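Local coordinates for uncharacterized protein (Mannheimia succiniciproducens, PDB 3KG4) that processes CRISPR precursor RNA into crRNA as the metal-independent endoribonuclease Cas5d of a subtype I-C antiviral defence system, at residues D14-T19 with T109-V114; I58-P63 with A208-G213; M140-A145 with L167-D172; R6-I11 with V117-A122. One frame throughout, in Å; residues are numbered along the deposited sequence.

Contact 1: residues D14-T19 with T109-V114; sequences DYACFT and TVLKDV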
loop_
_atom_site.group_PDB
_atom_site.type_symbol
_atom_site.label_atom_id
_atom_site.label_comp_id
_atom_site.label_asym_id
_atom_site.label_seq_id
_atom_site.Cartn_x
_atom_site.Cartn_y
_atom_site.Cartn_z
ATOM N N ASP A 14 -7.393 -10.032 -7.404
ATOM C CA ASP A 14 -8.277 -9.963 -8.560
ATOM C C ASP A 14 -9.118 -8.695 -8.514
ATOM O O ASP A 14 -9.514 -8.204 -9.549
ATOM C CB ASP A 14 -9.212 -11.178 -8.606
ATOM C CG ASP A 14 -8.483 -12.490 -8.975
ATOM O OD1 ASP A 14 -7.292 -12.450 -9.355
ATOM O OD2 ASP A 14 -9.134 -13.555 -8.860
ATOM N N TYR A 15 -9.423 -8.227 -7.309
ATOM C CA TYR A 15 -10.193 -6.994 -7.048
ATOM C C TYR A 15 -9.620 -6.121 -5.926
ATOM O O TYR A 15 -8.951 -6.617 -4.986
ATOM C CB TYR A 15 -11.630 -7.344 -6.680
ATOM C CG TYR A 15 -12.361 -8.099 -7.738
ATOM C CD1 TYR A 15 -12.837 -7.449 -8.881
ATOM C CD2 TYR A 15 -12.555 -9.483 -7.628
ATOM C CE1 TYR A 15 -13.517 -8.145 -9.861
ATOM C CE2 TYR A 15 -13.229 -10.186 -8.608
ATOM C CZ TYR A 15 -13.713 -9.514 -9.712
ATOM O OH TYR A 15 -14.386 -10.205 -10.680
ATOM N N ALA A 16 -9.881 -4.813 -6.009
ATOM C CA ALA A 16 -9.491 -3.868 -4.957
ATOM C C ALA A 16 -10.476 -2.716 -4.919
ATOM O O ALA A 16 -11.013 -2.324 -5.932
ATOM C CB ALA A 16 -8.070 -3.303 -5.187
ATOM N N CYS A 17 -10.665 -2.149 -3.754
ATOM C CA CYS A 17 -11.492 -0.984 -3.627
ATOM C C CYS A 17 -10.934 -0.058 -2.557
ATOM O O CYS A 17 -11.102 -0.287 -1.355
ATOM C CB CYS A 17 -12.961 -1.352 -3.320
ATOM S SG CYS A 17 -13.984 0.121 -3.465
ATOM N N PHE A 18 -10.218 0.971 -3.018
ATOM C CA PHE A 18 -9.686 1.996 -2.160
ATOM C C PHE A 18 -10.618 3.187 -2.256
ATOM O O PHE A 18 -10.513 4.049 -3.146
ATOM C CB PHE A 18 -8.267 2.349 -2.589
ATOM C CG PHE A 18 -7.410 1.163 -2.760
ATOM C CD1 PHE A 18 -6.979 0.431 -1.648
ATOM C CD2 PHE A 18 -7.087 0.702 -4.027
ATOM C CE1 PHE A 18 -6.174 -0.737 -1.832
ATOM C CE2 PHE A 18 -6.305 -0.428 -4.201
ATOM C CZ PHE A 18 -5.849 -1.146 -3.112
ATOM N N THR A 19 -11.568 3.212 -1.340
ATOM C CA THR A 19 -12.748 4.017 -1.534
ATOM C C THR A 19 -12.482 5.532 -1.549
ATOM O O THR A 19 -11.853 6.072 -0.653
ATOM C CB THR A 19 -13.793 3.666 -0.433
ATOM O OG1 THR A 19 -14.071 2.260 -0.501
ATOM C CG2 THR A 19 -15.066 4.482 -0.639
ATOM N N THR A 109 -17.931 0.399 -7.648
ATOM C CA THR A 109 -17.023 0.361 -8.788
ATOM C C THR A 109 -15.606 0.134 -8.251
ATOM O O THR A 109 -15.059 0.966 -7.570
ATOM C CB THR A 109 -17.151 1.608 -9.654
ATOM O OG1 THR A 109 -18.512 1.671 -10.124
ATOM C CG2 THR A 109 -16.210 1.505 -10.859
ATOM N N VAL A 110 -15.041 -1.016 -8.591
ATOM C CA VAL A 110 -13.809 -1.487 -7.994
ATOM C C VAL A 110 -12.751 -1.722 -9.067
ATOM O O VAL A 110 -13.067 -1.852 -10.272
ATOM C CB VAL A 110 -14.066 -2.786 -7.216
ATOM C CG1 VAL A 110 -15.233 -2.573 -6.195
ATOM C CG2 VAL A 110 -14.344 -3.947 -8.159
ATOM N N LEU A 111 -11.501 -1.708 -8.635
ATOM C CA LEU A 111 -10.405 -2.070 -9.515
ATOM C C LEU A 111 -10.436 -3.538 -9.750
ATOM O O LEU A 111 -10.806 -4.328 -8.860
ATOM C CB LEU A 111 -9.067 -1.661 -8.898
ATOM C CG LEU A 111 -8.809 -0.155 -8.837
ATOM C CD1 LEU A 111 -7.679 0.135 -7.835
ATOM C CD2 LEU A 111 -8.479 0.461 -10.241
ATOM N N LYS A 112 -10.015 -3.925 -10.939
ATOM C CA LYS A 112 -9.871 -5.316 -11.283
ATOM C C LYS A 112 -8.412 -5.638 -11.624
ATOM O O LYS A 112 -7.764 -4.882 -12.343
ATOM C CB LYS A 112 -10.785 -5.627 -12.472
ATOM C CG LYS A 112 -10.760 -7.029 -12.939
ATOM C CD LYS A 112 -11.713 -7.216 -14.124
ATOM C CE LYS A 112 -11.919 -8.693 -14.405
ATOM N NZ LYS A 112 -12.869 -9.259 -13.400
ATOM N N ASP A 113 -7.936 -6.777 -11.117
ATOM C CA ASP A 113 -6.635 -7.370 -11.480
ATOM C C ASP A 113 -5.467 -6.424 -11.208
ATOM O O ASP A 113 -4.828 -5.900 -12.123
ATOM C CB ASP A 113 -6.612 -7.835 -12.931
ATOM C CG ASP A 113 -7.568 -8.995 -13.194
ATOM O OD1 ASP A 113 -7.707 -9.917 -12.335
ATOM O OD2 ASP A 113 -8.156 -8.987 -14.298
ATOM N N VAL A 114 -5.211 -6.195 -9.936
ATOM C CA VAL A 114 -4.231 -5.228 -9.530
ATOM C C VAL A 114 -2.987 -5.953 -9.026
ATOM O O VAL A 114 -3.077 -7.083 -8.532
ATOM C CB VAL A 114 -4.733 -4.331 -8.355
ATOM C CG1 VAL A 114 -5.955 -3.542 -8.745
ATOM C CG2 VAL A 114 -5.033 -5.157 -7.103
#
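Tyr15 and Lys112 face each other as a non-hydrogen-bonded antiparallel pair, and their side chains run side by side, pointing the same way off one face of the sheet. The lysine chain is extended as far as CE and bends at its last torsion (chi4 77°), which brings NZ to 3.3 Å from Tyr15 OH. The geometry between NZ and OH is too poor for a hydrogen bond, and NZ lies oblique to the ring; its salt bridge goes instead to Glu67. Val110 touches with both branches: CG2 reaches Tyr15 CD1 at 3.9 Å, and CG1 meets Cys17 CB at the same 3.9 Å. Between these pairs, Ala16 and Leu111 exchange backbone bonds, Ala16 N to Leu111 O at 3.0 Å and Leu111 N to Ala16 O at 2.8 Å. The pairing belongs to the small mixed sheet of this Cas5 protein, in which strand 107-112 is also joined by strands 27-28 and 66-70. Both segments turn a corner at one end of the pairing, at Asp14 and Asp113, where Asp113 N donates to Asp14 O at 2.6 Å and 171°. The two carboxylates there cross with planes 83° apart and OD1 of Asp14 3.9 Å from OD1 of Asp113, a proximity of like charges probably eased by the salt bridge of Asp113 OD2 with Arg65. Off the other face, Ala16 CB packs against both methyls of Val114, while Leu111 CD1 meets the ring edge of Phe18 at CD2, the two side chains crossing at about a right angle.

Contact 2: residues I58-P63 with A208-G213; sequences IYVLKP and AELKNG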
loop_
_atom_site.group_PDB
_atom_site.type_symbol
_atom_site.label_atom_id
_atom_site.label_comp_id
_atom_site.label_asym_id
_atom_site.label_seq_id
_atom_site.Cartn_x
_atom_site.Cartn_y
_atom_site.Cartn_z
ATOM N N ILE A 58 5.047 3.615 -4.251
ATOM C CA ILE A 58 4.100 2.612 -4.692
ATOM C C ILE A 58 4.343 2.384 -6.173
ATOM O O ILE A 58 4.140 3.294 -6.977
ATOM C CB ILE A 58 2.608 3.100 -4.482
ATOM C CG1 ILE A 58 2.325 3.318 -2.984
ATOM C CG2 ILE A 58 1.661 2.139 -5.134
ATOM C CD1 ILE A 58 1.105 4.250 -2.701
ATOM N N TYR A 59 4.760 1.176 -6.526
ATOM C CA TYR A 59 4.902 0.762 -7.911
ATOM C C TYR A 59 3.614 0.149 -8.400
ATOM O O TYR A 59 3.121 -0.810 -7.806
ATOM C CB TYR A 59 5.990 -0.287 -8.049
ATOM C CG TYR A 59 7.358 0.143 -7.629
ATOM C CD1 TYR A 59 8.323 0.516 -8.568
ATOM C CD2 TYR A 59 7.702 0.191 -6.283
ATOM C CE1 TYR A 59 9.622 0.878 -8.143
ATOM C CE2 TYR A 59 8.952 0.575 -5.866
ATOM C CZ TYR A 59 9.922 0.887 -6.789
ATOM O OH TYR A 59 11.171 1.235 -6.299
ATOM N N VAL A 60 3.089 0.667 -9.501
ATOM C CA VAL A 60 1.838 0.207 -10.074
ATOM C C VAL A 60 2.144 -0.638 -11.285
ATOM O O VAL A 60 2.653 -0.121 -12.285
ATOM C CB VAL A 60 0.941 1.369 -10.535
ATOM C CG1 VAL A 60 -0.336 0.825 -11.125
ATOM C CG2 VAL A 60 0.645 2.271 -9.388
ATOM N N LEU A 61 1.779 -1.920 -11.209
ATOM C CA LEU A 61 2.262 -2.948 -12.149
ATOM C C LEU A 61 1.289 -3.293 -13.263
ATOM O O LEU A 61 1.700 -3.759 -14.324
ATOM C CB LEU A 61 2.606 -4.234 -11.377
ATOM C CG LEU A 61 3.625 -4.065 -10.260
ATOM C CD1 LEU A 61 3.903 -5.406 -9.586
ATOM C CD2 LEU A 61 4.898 -3.452 -10.840
ATOM N N LYS A 62 -0.005 -3.084 -13.037
ATOM C CA LYS A 62 -0.992 -3.548 -13.965
ATOM C C LYS A 62 -1.915 -2.410 -14.414
ATOM O O LYS A 62 -2.118 -1.461 -13.680
ATOM C CB LYS A 62 -1.786 -4.688 -13.342
ATOM C CG LYS A 62 -1.020 -6.008 -13.304
ATOM C CD LYS A 62 -1.901 -7.116 -12.792
ATOM C CE LYS A 62 -1.592 -8.455 -13.435
ATOM N NZ LYS A 62 -2.298 -9.577 -12.724
ATOM N N PRO A 63 -2.425 -2.492 -15.650
ATOM C CA PRO A 63 -3.281 -1.437 -16.168
ATOM C C PRO A 63 -4.478 -1.185 -15.251
ATOM O O PRO A 63 -5.007 -2.104 -14.661
ATOM C CB PRO A 63 -3.741 -1.979 -17.535
ATOM C CG PRO A 63 -2.827 -3.115 -17.829
ATOM C CD PRO A 63 -2.415 -3.670 -16.529
ATOM N N ALA A 208 -0.907 12.800 -6.046
ATOM C CA ALA A 208 -0.387 11.525 -6.468
ATOM C C ALA A 208 0.000 11.585 -7.936
ATOM O O ALA A 208 -0.845 11.851 -8.766
ATOM C CB ALA A 208 -1.434 10.446 -6.273
ATOM N N GLU A 209 1.266 11.294 -8.242
ATOM C CA GLU A 209 1.717 11.297 -9.639
ATOM C C GLU A 209 2.490 10.031 -9.932
ATOM O O GLU A 209 3.442 9.690 -9.220
ATOM C CB GLU A 209 2.568 12.500 -9.949
ATOM C CG GLU A 209 3.121 12.377 -11.383
ATOM C CD GLU A 209 3.821 13.615 -11.882
ATOM O OE1 GLU A 209 4.084 14.531 -11.066
ATOM O OE2 GLU A 209 4.111 13.642 -13.109
ATOM N N LEU A 210 2.036 9.339 -10.957
ATOM C CA LEU A 210 2.688 8.147 -11.462
ATOM C C LEU A 210 3.794 8.612 -12.419
ATOM O O LEU A 210 3.511 9.256 -13.423
ATOM C CB LEU A 210 1.636 7.336 -12.193
ATOM C CG LEU A 210 1.693 5.857 -12.409
ATOM C CD1 LEU A 210 2.310 5.030 -11.228
ATOM C CD2 LEU A 210 0.267 5.445 -12.699
ATOM N N LYS A 211 5.035 8.345 -12.087
ATOM C CA LYS A 211 6.159 8.712 -12.974
ATOM C C LYS A 211 6.938 7.449 -13.242
ATOM O O LYS A 211 7.474 6.833 -12.329
ATOM C CB LYS A 211 7.068 9.749 -12.346
ATOM C CG LYS A 211 6.413 11.048 -12.026
ATOM C CD LYS A 211 7.381 12.020 -11.303
ATOM C CE LYS A 211 8.329 12.746 -12.286
ATOM N NZ LYS A 211 9.215 13.815 -11.627
ATOM N N ASN A 212 6.953 7.045 -14.502
ATOM C CA ASN A 212 7.534 5.778 -14.892
ATOM C C ASN A 212 7.109 4.629 -13.979
ATOM O O ASN A 212 7.928 3.867 -13.485
ATOM C CB ASN A 212 9.042 5.922 -14.960
ATOM C CG ASN A 212 9.451 6.898 -16.046
ATOM O OD1 ASN A 212 8.949 6.816 -17.159
ATOM N ND2 ASN A 212 10.278 7.851 -15.707
ATOM N N GLY A 213 5.809 4.511 -13.825
ATOM C CA GLY A 213 5.183 3.431 -13.100
ATOM C C GLY A 213 5.262 3.530 -11.596
ATOM O O GLY A 213 4.832 2.594 -10.912
#
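Val60 N donates to Gly213 O over 3.0 Å, with 168° at the hydrogen and the donor nearly in line with the C=O bond. This is the sole hydrogen bond between residues 58-63 and 208-213. Gly213 O also receives a weaker approach from the preceding residue, with Tyr59 CA at 3.5 Å, so one carbonyl oxygen meets strand 51-60 twice. The apolar half of the contact is a single pair. Val60 points toward the other segment and its CG2 touches Leu210 CD1 at 3.7 Å, the two side chains crossing at about a right angle. Of the two methyls of Leu210, CD1 does the touching, lying close to Val60 CB as well. Both residues also pack on Ile215, whose strand 214-216 runs between them in the sheet. On its other side strand 51-60 pairs with strand 114-124, where Tyr59 OH reaches Glu119. Asn212 and Gly213 both have positive phi, 46° and 76°, a left-handed backbone that turns the chain between strands 203-211 and 214-216. The arrangement is that of a tight beta hairpin whose turn, at Gly213 O, begins the pairing of its second strand with the neighbouring antiparallel strand 51-60.

Contact 3: residues M140-A145 with L167-D172; sequences MFKRRA and LIDDND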
loop_
_atom_site.group_PDB
_atom_site.type_symbol
_atom_site.label_atom_id
_atom_site.label_comp_id
_atom_site.label_asym_id
_atom_site.label_seq_id
_atom_site.Cartn_x
_atom_site.Cartn_y
_atom_site.Cartn_z
ATOM N N MET A 140 11.662 -9.042 11.725
ATOM C CA MET A 140 10.389 -9.756 12.014
ATOM C C MET A 140 9.365 -9.599 10.868
ATOM O O MET A 140 8.707 -10.577 10.467
ATOM C CB MET A 140 9.794 -9.270 13.337
ATOM C CG MET A 140 8.523 -10.032 13.819
ATOM S SD MET A 140 8.185 -10.035 15.630
ATOM C CE MET A 140 9.259 -8.753 16.325
ATOM N N PHE A 141 9.260 -8.389 10.304
ATOM C CA PHE A 141 8.350 -8.188 9.167
ATOM C C PHE A 141 8.735 -9.122 8.041
ATOM O O PHE A 141 7.903 -9.812 7.472
ATOM C CB PHE A 141 8.356 -6.737 8.651
ATOM C CG PHE A 141 7.562 -6.574 7.377
ATOM C CD1 PHE A 141 6.200 -6.246 7.429
ATOM C CD2 PHE A 141 8.141 -6.820 6.142
ATOM C CE1 PHE A 141 5.454 -6.145 6.283
ATOM C CE2 PHE A 141 7.410 -6.700 4.971
ATOM C CZ PHE A 141 6.051 -6.401 5.046
ATOM N N LYS A 142 10.019 -9.146 7.700
ATOM C CA LYS A 142 10.444 -9.931 6.556
ATOM C C LYS A 142 10.208 -11.414 6.827
ATOM O O LYS A 142 9.752 -12.147 5.950
ATOM C CB LYS A 142 11.924 -9.656 6.227
ATOM C CG LYS A 142 12.213 -8.216 5.869
ATOM C CD LYS A 142 13.694 -7.896 5.989
ATOM C CE LYS A 142 14.410 -8.157 4.701
ATOM N NZ LYS A 142 14.422 -6.927 3.863
ATOM N N ARG A 143 10.484 -11.848 8.055
ATOM C CA ARG A 143 10.397 -13.270 8.381
ATOM C C ARG A 143 8.947 -13.714 8.208
ATOM O O ARG A 143 8.667 -14.638 7.452
ATOM C CB ARG A 143 10.872 -13.513 9.803
ATOM C CG ARG A 143 11.307 -14.928 10.081
ATOM C CD ARG A 143 12.240 -14.970 11.299
ATOM N NE ARG A 143 11.724 -14.187 12.429
ATOM C CZ ARG A 143 12.339 -13.155 13.025
ATOM N NH1 ARG A 143 11.737 -12.548 14.041
ATOM N NH2 ARG A 143 13.538 -12.715 12.634
ATOM N N ARG A 144 8.034 -13.012 8.883
ATOM C CA ARG A 144 6.583 -13.218 8.697
ATOM C C ARG A 144 6.134 -13.174 7.250
ATOM O O ARG A 144 5.327 -14.006 6.828
ATOM C CB ARG A 144 5.782 -12.167 9.431
ATOM C CG ARG A 144 5.916 -12.159 10.934
ATOM C CD ARG A 144 4.526 -12.111 11.537
ATOM N NE ARG A 144 4.433 -11.351 12.774
ATOM C CZ ARG A 144 3.336 -11.322 13.532
ATOM N NH1 ARG A 144 3.312 -10.610 14.659
ATOM N NH2 ARG A 144 2.251 -12.012 13.171
ATOM N N ALA A 145 6.625 -12.192 6.491
ATOM C CA ALA A 145 6.216 -12.061 5.100
ATOM C C ALA A 145 6.705 -13.229 4.247
ATOM O O ALA A 145 5.980 -13.686 3.370
ATOM C CB ALA A 145 6.672 -10.704 4.506
ATOM N N LEU A 167 7.251 -11.131 -0.093
ATOM C CA LEU A 167 8.351 -10.225 0.165
ATOM C C LEU A 167 9.199 -10.127 -1.097
ATOM O O LEU A 167 9.338 -11.094 -1.850
ATOM C CB LEU A 167 9.192 -10.678 1.355
ATOM C CG LEU A 167 10.252 -9.690 1.846
ATOM C CD1 LEU A 167 9.645 -8.543 2.674
ATOM C CD2 LEU A 167 11.319 -10.409 2.673
ATOM N N ILE A 168 9.718 -8.940 -1.362
ATOM C CA ILE A 168 10.735 -8.788 -2.389
ATOM C C ILE A 168 11.981 -8.526 -1.550
ATOM O O ILE A 168 12.201 -7.415 -1.105
ATOM C CB ILE A 168 10.442 -7.620 -3.346
ATOM C CG1 ILE A 168 9.150 -7.857 -4.133
ATOM C CG2 ILE A 168 11.658 -7.338 -4.293
ATOM C CD1 ILE A 168 9.361 -8.307 -5.552
ATOM N N ASP A 169 12.741 -9.583 -1.270
ATOM C CA ASP A 169 13.941 -9.465 -0.413
ATOM C C ASP A 169 15.030 -8.830 -1.259
ATOM O O ASP A 169 14.831 -8.586 -2.452
ATOM C CB ASP A 169 14.375 -10.851 0.091
ATOM C CG ASP A 169 15.026 -10.823 1.437
ATOM O OD1 ASP A 169 15.504 -9.767 1.916
ATOM O OD2 ASP A 169 15.058 -11.920 2.027
ATOM N N ASP A 170 16.183 -8.574 -0.653
ATOM C CA ASP A 170 17.151 -7.687 -1.281
ATOM C C ASP A 170 17.709 -8.186 -2.602
ATOM O O ASP A 170 17.995 -7.404 -3.495
ATOM C CB ASP A 170 18.293 -7.332 -0.355
ATOM C CG ASP A 170 18.871 -5.966 -0.695
ATOM O OD1 ASP A 170 18.668 -5.514 -1.843
ATOM O OD2 ASP A 170 19.486 -5.311 0.184
ATOM N N ASN A 171 17.848 -9.484 -2.738
ATOM C CA ASN A 171 18.450 -10.011 -3.945
ATOM C C ASN A 171 17.412 -10.630 -4.885
ATOM O O ASN A 171 17.798 -11.353 -5.796
ATOM C CB ASN A 171 19.704 -10.878 -3.580
ATOM C CG ASN A 171 20.820 -10.017 -2.938
ATOM O OD1 ASN A 171 20.921 -8.806 -3.230
ATOM N ND2 ASN A 171 21.624 -10.603 -2.032
ATOM N N ASP A 172 16.113 -10.297 -4.680
ATOM C CA ASP A 172 15.029 -10.552 -5.679
ATOM C C ASP A 172 14.789 -9.297 -6.536
ATOM O O ASP A 172 14.987 -8.170 -6.056
ATOM C CB ASP A 172 13.654 -10.889 -5.028
ATOM C CG ASP A 172 13.692 -12.021 -3.995
ATOM O OD1 ASP A 172 14.460 -13.016 -4.133
ATOM O OD2 ASP A 172 12.903 -11.920 -3.010
#
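Leu167 packs into the side of helix 135-146, covering Phe141, Lys142 and Ala145 in a helix-on-sheet contact made where edge strand 164-167 ends. The chain then leaves the strand through a type I beta turn from Asp169 to Asp172. The tight part is almost wholly the leucine. Its CG lies anti to the backbone N (chi1 -171°), and the two methyls divide the helix surface between them. CD1 meets the ring edge of Phe141 at CE2, 3.7 Å away and near the ring plane, while CD2 rests on Lys142 CB, likewise at 3.7 Å. The third point is Ala145, which points toward the strand and brings its CB to 4.0 Å from Leu167 CB. The three residues span about one helical turn, from Phe141 to Ala145, and the ring of Phe141 goes on into the core, where it meets Trp53 edge-to-face and lies on Leu42 and strand 7-13.

The other side is looser and more open to solvent. Lys142 and Asp169, both partly exposed, cross at about a right angle, and their salt bridge is long, 3.6 Å from NZ to OD1. The lysine bends at chi3, setting CE, and at chi4, setting NZ; Lys142 CE lies 3.4 Å from Asp169 OD1, closer than NZ. The carboxylate is held more firmly by its own turn: Asp170 N donates to Asp169 OD1 at 2.9 Å, on the anti side of that oxygen and 30° out of the carboxylate plane. Asp172 OD2 accepts from Asp169 N, also over 2.9 Å, tying the turn's ends together.

Contact 4: residues R6-I11 with V117-A122; sequences RIRLHI and VIEAHA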
loop_
_atom_site.group_PDB
_atom_site.type_symbol
_atom_site.label_atom_id
_atom_site.label_comp_id
_atom_site.label_asym_id
_atom_site.label_seq_id
_atom_site.Cartn_x
_atom_site.Cartn_y
_atom_site.Cartn_z
ATOM N N ARG A 6 14.441 -0.762 5.145
ATOM C CA ARG A 6 13.632 -0.657 3.953
ATOM C C ARG A 6 13.038 -2.011 3.638
ATOM O O ARG A 6 13.748 -3.019 3.625
ATOM C CB ARG A 6 14.473 -0.206 2.762
ATOM C CG ARG A 6 13.638 0.044 1.496
ATOM C CD ARG A 6 14.477 0.512 0.322
ATOM N NE ARG A 6 15.080 -0.608 -0.411
ATOM C CZ ARG A 6 15.874 -0.471 -1.474
ATOM N NH1 ARG A 6 16.185 0.729 -1.947
ATOM N NH2 ARG A 6 16.369 -1.537 -2.067
ATOM N N ILE A 7 11.738 -2.042 3.362
ATOM C CA ILE A 7 11.113 -3.248 2.852
ATOM C C ILE A 7 10.436 -2.989 1.515
ATOM O O ILE A 7 10.029 -1.860 1.228
ATOM C CB ILE A 7 10.085 -3.833 3.857
ATOM C CG1 ILE A 7 8.871 -2.946 4.016
ATOM C CG2 ILE A 7 10.740 -4.053 5.225
ATOM C CD1 ILE A 7 7.854 -3.000 2.849
ATOM N N ARG A 8 10.335 -4.050 0.729
ATOM C CA ARG A 8 9.534 -4.106 -0.475
ATOM C C ARG A 8 8.627 -5.331 -0.412
ATOM O O ARG A 8 9.087 -6.483 -0.183
ATOM C CB ARG A 8 10.415 -4.197 -1.720
ATOM C CG ARG A 8 11.176 -2.932 -2.015
ATOM C CD ARG A 8 12.181 -3.167 -3.101
ATOM N NE ARG A 8 12.714 -1.915 -3.605
ATOM C CZ ARG A 8 13.677 -1.833 -4.517
ATOM N NH1 ARG A 8 14.240 -2.939 -5.018
ATOM N NH2 ARG A 8 14.073 -0.641 -4.932
ATOM N N LEU A 9 7.342 -5.078 -0.611
ATOM C CA LEU A 9 6.307 -6.106 -0.571
ATOM C C LEU A 9 5.533 -6.067 -1.886
ATOM O O LEU A 9 4.969 -5.036 -2.285
ATOM C CB LEU A 9 5.365 -5.908 0.645
ATOM C CG LEU A 9 4.347 -7.034 0.917
ATOM C CD1 LEU A 9 5.032 -8.297 1.519
ATOM C CD2 LEU A 9 3.198 -6.534 1.816
ATOM N N HIS A 10 5.527 -7.197 -2.566
ATOM C CA HIS A 10 4.723 -7.423 -3.748
ATOM C C HIS A 10 3.324 -7.825 -3.300
ATOM O O HIS A 10 3.160 -8.726 -2.450
ATOM C CB HIS A 10 5.374 -8.534 -4.589
ATOM C CG HIS A 10 4.688 -8.801 -5.899
ATOM N ND1 HIS A 10 4.737 -10.023 -6.523
ATOM C CD2 HIS A 10 3.904 -8.013 -6.678
ATOM C CE1 HIS A 10 4.055 -9.970 -7.657
ATOM N NE2 HIS A 10 3.551 -8.752 -7.783
ATOM N N ILE A 11 2.310 -7.105 -3.770
ATOM C CA ILE A 11 0.911 -7.434 -3.446
ATOM C C ILE A 11 0.081 -7.510 -4.709
ATOM O O ILE A 11 0.342 -6.793 -5.670
ATOM C CB ILE A 11 0.294 -6.424 -2.416
ATOM C CG1 ILE A 11 0.221 -4.995 -3.005
ATOM C CG2 ILE A 11 1.084 -6.476 -1.117
ATOM C CD1 ILE A 11 -0.477 -3.935 -2.083
ATOM N N VAL A 117 3.994 -2.954 -5.963
ATOM C CA VAL A 117 5.052 -3.061 -4.958
ATOM C C VAL A 117 4.942 -1.874 -4.039
ATOM O O VAL A 117 4.826 -0.703 -4.489
ATOM C CB VAL A 117 6.487 -3.110 -5.568
ATOM C CG1 VAL A 117 7.528 -3.269 -4.461
ATOM C CG2 VAL A 117 6.557 -4.271 -6.513
ATOM N N ILE A 118 4.981 -2.175 -2.744
ATOM C CA ILE A 118 5.016 -1.177 -1.684
ATOM C C ILE A 118 6.416 -1.113 -1.128
ATOM O O ILE A 118 6.968 -2.146 -0.676
ATOM C CB ILE A 118 4.093 -1.583 -0.539
ATOM C CG1 ILE A 118 2.671 -1.806 -1.057
ATOM C CG2 ILE A 118 4.188 -0.567 0.601
ATOM C CD1 ILE A 118 2.131 -0.658 -1.923
ATOM N N GLU A 119 6.999 0.080 -1.183
ATOM C CA GLU A 119 8.316 0.310 -0.648
ATOM C C GLU A 119 8.162 1.221 0.553
ATOM O O GLU A 119 7.553 2.272 0.432
ATOM C CB GLU A 119 9.203 0.955 -1.707
ATOM C CG GLU A 119 10.631 1.057 -1.314
ATOM C CD GLU A 119 11.509 1.473 -2.534
ATOM O OE1 GLU A 119 11.549 0.745 -3.539
ATOM O OE2 GLU A 119 12.157 2.532 -2.447
ATOM N N ALA A 120 8.722 0.819 1.690
ATOM C CA ALA A 120 8.464 1.438 2.978
ATOM C C ALA A 120 9.655 1.300 3.913
ATOM O O ALA A 120 10.532 0.424 3.706
ATOM C CB ALA A 120 7.183 0.763 3.662
ATOM N N HIS A 121 9.663 2.121 4.949
ATOM C CA HIS A 121 10.595 1.944 6.047
ATOM C C HIS A 121 9.863 2.131 7.383
ATOM O O HIS A 121 8.691 2.583 7.428
ATOM C CB HIS A 121 11.775 2.925 5.902
ATOM C CG HIS A 121 11.401 4.360 6.060
ATOM N ND1 HIS A 121 10.908 5.135 5.028
ATOM C CD2 HIS A 121 11.453 5.164 7.138
ATOM C CE1 HIS A 121 10.665 6.354 5.480
ATOM N NE2 HIS A 121 10.971 6.387 6.764
ATOM N N ALA A 122 10.540 1.776 8.471
ATOM C CA ALA A 122 9.990 1.930 9.824
ATOM C C ALA A 122 10.563 3.172 10.518
ATOM O O ALA A 122 11.717 3.525 10.305
ATOM C CB ALA A 122 10.283 0.643 10.664
HETATM O O HOH W 1 13.954 2.363 -4.291
#
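Arg8 grips Glu119 side-on with two nitrogens that converge on one oxygen, NE at 2.9 Å from OE1 and NH2 at 3.2 Å from the same OE1. Both reach it from one face of the carboxylate, whose plane is turned 37° from that of the guanidinium. A water joins the other oxygen to the pair, accepting from Arg8 NH2 at 3.1 Å and donating to Glu119 OE2 at 2.6 Å. With Tyr59 of the next strand as a further partner of OE1, the buried acid is well satisfied. Arg6 NH2 lies over the centre of the Arg8 guanidinium, 3.6 Å above its plane; the nearby carboxylate probably offsets the repulsion between the two arginines.

Beneath this group the strands run antiparallel, their axes at 161°. Ile7 with Ala120 and Leu9 with Ile118 each form two backbone bonds, Ile118 N to Leu9 O at 2.9 Å among them. On the apolar face, Ile7 has CG1 between the backbone N and the carbonyl carbon (chi1 68°), and its CD1 reaches Ala120 CB at 3.9 Å. Ile11 CD1 meets Ile118 CG1, again at 3.9 Å. Helices 35-45 and 135-146 cover this face. In the sheet, strands 164-167, 7-13, 114-124 and 51-60 lie in the order 4-1-3-2, which with both helices on one face is the arrangement of the ferredoxin-like fold of RAMP-family Cas proteins.

In the fold
Contacts 2, 3 and 4 reach the large antiparallel sheet, whereas contact 1 belongs to the small mixed sheet, which the chain enters after strand 7-13 and leaves before strand 114-124, turning a corner each time; contacts 1 and 4 lie on opposite sides of the chain's centre, their centres about 20 Å apart. Contact 4 is nearest that centre and joins full backbone pairing to a buried ion pair. Contact 2, also buried, meets it through Tyr59 and has a single backbone bond. Contact 3 touches contact 4 through Phe141 on Ile7 and a probable backbone bond of Ile168 with Arg8, and itself relies on side chains alone. Contact 1, partly buried, places charged groups at the periphery.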